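Local coordinates for protein carbamate kinase (Mycoplasma penetrans, PDB 4AXS) that probably catalyses the reversible transfer of phosphate between carbamoyl phosphate and ADP, forming ATP and carbamate, as the carbamate kinase of the arginine deiminase pathway, at residues S41-L46 / Q104-Y109; K275-F280 / A297-V302. All blocks are in the same frame, centred on the assembly; numbering follows the deposited sequence.

Contact 1. Residues S41-L46 / Q104-Y109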
# COMPACT_ATOMS: atom_id res chain seq x y z
N SER A 41 -8.12 -0.90 -16.43
CA SER A 41 -9.28 -0.30 -17.06
C SER A 41 -10.54 -0.80 -16.39
O SER A 41 -11.31 0.01 -15.87
CB SER A 41 -9.32 -0.61 -18.56
OG SER A 41 -8.26 0.02 -19.27
N GLN A 42 -10.72 -2.12 -16.38
CA GLN A 42 -11.95 -2.74 -15.88
C GLN A 42 -11.95 -2.95 -14.36
O GLN A 42 -13.02 -2.95 -13.73
CB GLN A 42 -12.25 -4.05 -16.61
CG GLN A 42 -11.32 -5.20 -16.29
CD GLN A 42 -11.72 -6.51 -16.98
OE1 GLN A 42 -12.30 -7.40 -16.35
NE2 GLN A 42 -11.42 -6.63 -18.27
N GLN A 43 -10.77 -3.12 -13.77
CA GLN A 43 -10.65 -3.21 -12.32
C GLN A 43 -11.25 -1.96 -11.70
O GLN A 43 -11.98 -2.03 -10.70
CB GLN A 43 -9.17 -3.40 -11.89
CG GLN A 43 -8.99 -3.70 -10.38
CD GLN A 43 -7.54 -3.94 -9.96
OE1 GLN A 43 -6.73 -3.01 -9.88
NE2 GLN A 43 -7.22 -5.19 -9.65
N LYS A 44 -10.95 -0.80 -12.29
CA LYS A 44 -11.58 0.44 -11.86
C LYS A 44 -13.11 0.36 -11.97
O LYS A 44 -13.83 0.82 -11.09
CB LYS A 44 -11.04 1.63 -12.66
CG LYS A 44 -10.86 2.90 -11.83
CD LYS A 44 -10.22 4.02 -12.66
CE LYS A 44 -9.23 3.43 -13.68
NZ LYS A 44 -8.32 4.45 -14.30
N GLU A 45 -13.59 -0.23 -13.06
CA GLU A 45 -15.03 -0.57 -13.18
C GLU A 45 -15.58 -1.58 -12.18
O GLU A 45 -16.52 -1.29 -11.44
CB GLU A 45 -15.33 -1.13 -14.56
CG GLU A 45 -16.52 -0.46 -15.20
CD GLU A 45 -16.52 1.05 -14.98
OE1 GLU A 45 -15.69 1.75 -15.60
OE2 GLU A 45 -17.35 1.54 -14.18
N LEU A 46 -15.00 -2.77 -12.16
CA LEU A 46 -15.51 -3.86 -11.32
C LEU A 46 -15.61 -3.40 -9.86
O LEU A 46 -16.61 -3.65 -9.20
CB LEU A 46 -14.59 -5.09 -11.45
CG LEU A 46 -14.85 -6.06 -12.62
CD1 LEU A 46 -15.52 -5.41 -13.82
CD2 LEU A 46 -13.58 -6.75 -13.04
N GLN A 104 -0.84 -5.06 -3.97
CA GLN A 104 -1.63 -4.43 -2.91
C GLN A 104 -1.88 -2.94 -3.15
O GLN A 104 -2.99 -2.46 -2.98
CB GLN A 104 -0.97 -4.61 -1.54
CG GLN A 104 -1.14 -6.00 -0.95
CD GLN A 104 -0.59 -6.12 0.45
OE1 GLN A 104 -0.96 -5.38 1.35
NE2 GLN A 104 0.29 -7.08 0.65
N GLY A 105 -0.83 -2.23 -3.56
CA GLY A 105 -0.95 -0.80 -3.79
C GLY A 105 -1.67 -0.52 -5.09
O GLY A 105 -2.31 0.54 -5.26
N TYR A 106 -1.57 -1.46 -6.02
CA TYR A 106 -2.32 -1.34 -7.25
C TYR A 106 -3.81 -1.50 -6.93
O TYR A 106 -4.63 -0.64 -7.26
CB TYR A 106 -1.82 -2.36 -8.27
CG TYR A 106 -2.75 -2.62 -9.45
CD1 TYR A 106 -3.29 -1.56 -10.17
CD2 TYR A 106 -3.06 -3.93 -9.84
CE1 TYR A 106 -4.13 -1.79 -11.25
CE2 TYR A 106 -3.89 -4.17 -10.92
CZ TYR A 106 -4.43 -3.09 -11.62
OH TYR A 106 -5.26 -3.32 -12.69
N ILE A 107 -4.16 -2.56 -6.21
CA ILE A 107 -5.55 -2.78 -5.88
C ILE A 107 -6.07 -1.82 -4.80
O ILE A 107 -7.21 -1.35 -4.87
CB ILE A 107 -5.82 -4.24 -5.46
CG1 ILE A 107 -5.45 -5.20 -6.60
CG2 ILE A 107 -7.27 -4.42 -5.04
CD1 ILE A 107 -4.96 -6.55 -6.14
N GLY A 108 -5.25 -1.54 -3.80
CA GLY A 108 -5.70 -0.71 -2.70
C GLY A 108 -6.09 0.67 -3.20
O GLY A 108 -7.02 1.30 -2.70
N TYR A 109 -5.38 1.12 -4.22
CA TYR A 109 -5.70 2.38 -4.85
C TYR A 109 -7.12 2.39 -5.41
O TYR A 109 -7.92 3.29 -5.11
CB TYR A 109 -4.66 2.68 -5.93
CG TYR A 109 -5.10 3.68 -6.97
CD1 TYR A 109 -5.68 4.89 -6.60
CD2 TYR A 109 -4.90 3.44 -8.31
CE1 TYR A 109 -6.07 5.83 -7.56
CE2 TYR A 109 -5.28 4.35 -9.27
CZ TYR A 109 -5.86 5.54 -8.89
OH TYR A 109 -6.24 6.43 -9.86
O HOH W 1 -6.08 5.93 -12.66
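Q43 reaches across from helix 40-46 to Y106 and I107. The OE1 end of its amide comes over one face of the Y106 ring, too close in the model for its exact position to be trusted, while its NE2 end crosses the I107 side chain at about a right angle, near CG1. The closest CA atoms are those of Q43 and I107, at 8.2 Å. The span is bridged by the glutamine itself, whose CG is anti to the backbone N (chi1 -172°) and whose chain runs on extended. Y106 comes from the opposite direction, and the amide and ring planes are inclined by 38°, too far for a flat stack. Q43 NE2 lies 3.5 Å from I107 CG1. No hydrogen bond joins the two segments directly; the buried OE1 of Q43 is instead bonded to H110, one residue beyond 104-109, whose ring also meets that of Y106. A water bridges the segments, accepting from K44 NZ at 3.1 Å and lying 2.8 Å from Y109 OH at the edge of that ring. Q73 of helix 71-83 touches all three central residues, and M102 of the second subunit packs on Y106. This is helix-helix packing at the subunit interface, within the amino acid kinase fold.

Contact 2. Residues K275-F280 / A297-V302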
# COMPACT_ATOMS: atom_id res chain seq x y z
N LYS A 275 -19.45 -29.82 12.03
CA LYS A 275 -19.67 -31.27 12.07
C LYS A 275 -19.98 -31.83 10.69
O LYS A 275 -19.33 -32.78 10.24
CB LYS A 275 -20.79 -31.62 13.06
CG LYS A 275 -21.01 -33.11 13.26
CD LYS A 275 -22.27 -33.42 14.09
CE LYS A 275 -22.71 -34.89 13.90
NZ LYS A 275 -23.81 -35.29 14.83
N ALA A 276 -20.96 -31.25 10.00
CA ALA A 276 -21.35 -31.76 8.67
C ALA A 276 -20.28 -31.46 7.62
O ALA A 276 -19.92 -32.32 6.80
CB ALA A 276 -22.68 -31.19 8.25
N LEU A 277 -19.77 -30.22 7.63
CA LEU A 277 -18.72 -29.83 6.69
C LEU A 277 -17.56 -30.79 6.76
O LEU A 277 -16.97 -31.15 5.74
CB LEU A 277 -18.26 -28.41 6.93
CG LEU A 277 -19.01 -27.34 6.13
CD1 LEU A 277 -19.54 -27.90 4.83
CD2 LEU A 277 -20.12 -26.73 6.93
N ASN A 278 -17.25 -31.25 7.97
CA ASN A 278 -16.19 -32.25 8.12
C ASN A 278 -16.43 -33.57 7.38
O ASN A 278 -15.52 -34.11 6.74
CB ASN A 278 -15.86 -32.46 9.61
CG ASN A 278 -14.99 -31.32 10.16
OD1 ASN A 278 -15.31 -30.72 11.19
ND2 ASN A 278 -13.91 -31.00 9.45
N ASN A 279 -17.67 -34.07 7.43
CA ASN A 279 -18.04 -35.23 6.63
C ASN A 279 -18.02 -34.92 5.14
O ASN A 279 -17.39 -35.63 4.35
CB ASN A 279 -19.41 -35.75 7.05
CG ASN A 279 -19.43 -36.19 8.50
OD1 ASN A 279 -18.49 -36.84 8.97
ND2 ASN A 279 -20.49 -35.82 9.22
N PHE A 280 -18.70 -33.84 4.76
CA PHE A 280 -18.70 -33.42 3.36
C PHE A 280 -17.26 -33.37 2.83
O PHE A 280 -16.99 -33.77 1.69
CB PHE A 280 -19.37 -32.06 3.21
CG PHE A 280 -20.86 -32.10 3.35
CD1 PHE A 280 -21.60 -33.19 2.87
CD2 PHE A 280 -21.55 -31.04 3.94
CE1 PHE A 280 -23.00 -33.23 2.99
CE2 PHE A 280 -22.94 -31.07 4.06
CZ PHE A 280 -23.67 -32.18 3.58
N ALA A 297 -11.60 -22.13 5.87
CA ALA A 297 -11.45 -20.81 6.48
C ALA A 297 -12.74 -20.32 7.17
O ALA A 297 -12.68 -19.66 8.19
CB ALA A 297 -10.98 -19.78 5.44
N ALA A 298 -13.89 -20.64 6.59
CA ALA A 298 -15.15 -20.26 7.21
C ALA A 298 -15.37 -21.04 8.50
O ALA A 298 -15.93 -20.52 9.47
CB ALA A 298 -16.30 -20.49 6.25
N MET A 299 -14.90 -22.28 8.51
CA MET A 299 -14.99 -23.14 9.69
C MET A 299 -14.08 -22.60 10.79
O MET A 299 -14.50 -22.43 11.95
CB MET A 299 -14.63 -24.59 9.32
CG MET A 299 -15.68 -25.25 8.42
SD MET A 299 -15.27 -26.79 7.56
CE MET A 299 -14.91 -27.96 8.87
N GLY A 300 -12.83 -22.31 10.42
CA GLY A 300 -11.85 -21.83 11.37
C GLY A 300 -12.31 -20.62 12.15
O GLY A 300 -11.88 -20.40 13.28
N PHE A 301 -13.21 -19.84 11.56
CA PHE A 301 -13.67 -18.60 12.18
C PHE A 301 -14.86 -18.81 13.12
O PHE A 301 -14.86 -18.29 14.24
CB PHE A 301 -14.00 -17.55 11.12
CG PHE A 301 -14.77 -16.37 11.65
CD1 PHE A 301 -14.16 -15.44 12.49
CD2 PHE A 301 -16.11 -16.18 11.31
CE1 PHE A 301 -14.86 -14.36 12.98
CE2 PHE A 301 -16.82 -15.10 11.80
CZ PHE A 301 -16.19 -14.18 12.64
N VAL A 302 -15.87 -19.56 12.68
CA VAL A 302 -17.06 -19.79 13.51
C VAL A 302 -16.85 -20.84 14.59
O VAL A 302 -17.61 -20.90 15.55
CB VAL A 302 -18.32 -20.18 12.68
CG1 VAL A 302 -18.61 -19.14 11.62
CG2 VAL A 302 -18.15 -21.57 12.05
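Segments 275-280 and 297-302 are both helical and approach most closely at L277 and M299, whose CA atoms stand 8.2 Å apart. Within the first, F280 N bonds to A276 O at 2.8 Å; the second is the last part of helix 292-302, where the bonds from F301 N and V302 N are long and weak. No hydrogen bond crosses between the segments, and the gap is closed by M299. Its CG is anti to the carbonyl carbon (chi1 -69°), and with the extended chi2 (166°) this carries the sulfur to L277, with M299 SD 3.5 Å from L277 CB and 4.0 Å from L277 CG. The chain then bends at chi3 (61°), which turns the methyl CE to the side chain of N278. L277 and N278 thus receive neighbouring parts of one thioether, and the contact at the leucine is apolar. V274 and I281 of helix 274-282 also touch M299, and F286 packs on L277. A298 and V302 rest on I330 of strand 328-330. M299 thus joins helix 274-282 to helix 292-302, which packs on strand 328-330, an outermost strand within this chain of the five-stranded sheet of the amino acid kinase fold.

Contact 1 closes before contact 2 opens along the chain, and the two lie on opposite sides of the chain's centre, with their own centres 32 Å apart and nearest atoms about 18 Å apart. They share no helix. Contact 1 joins helix 40-46, which follows strand 27-31, to the long helix 96-121; contact 2 joins helices 274-282 and 292-302, which lie in sequence between strands 247-251 and 309-313. Those three strands belong to the same five-stranded mixed sheet, so helices 40-46, 274-282 and 292-302 come from connections of one sheet of the amino acid kinase fold. Their surroundings differ: contact 1 lies at the dimer interface, whereas contact 2 is internal to one subunit.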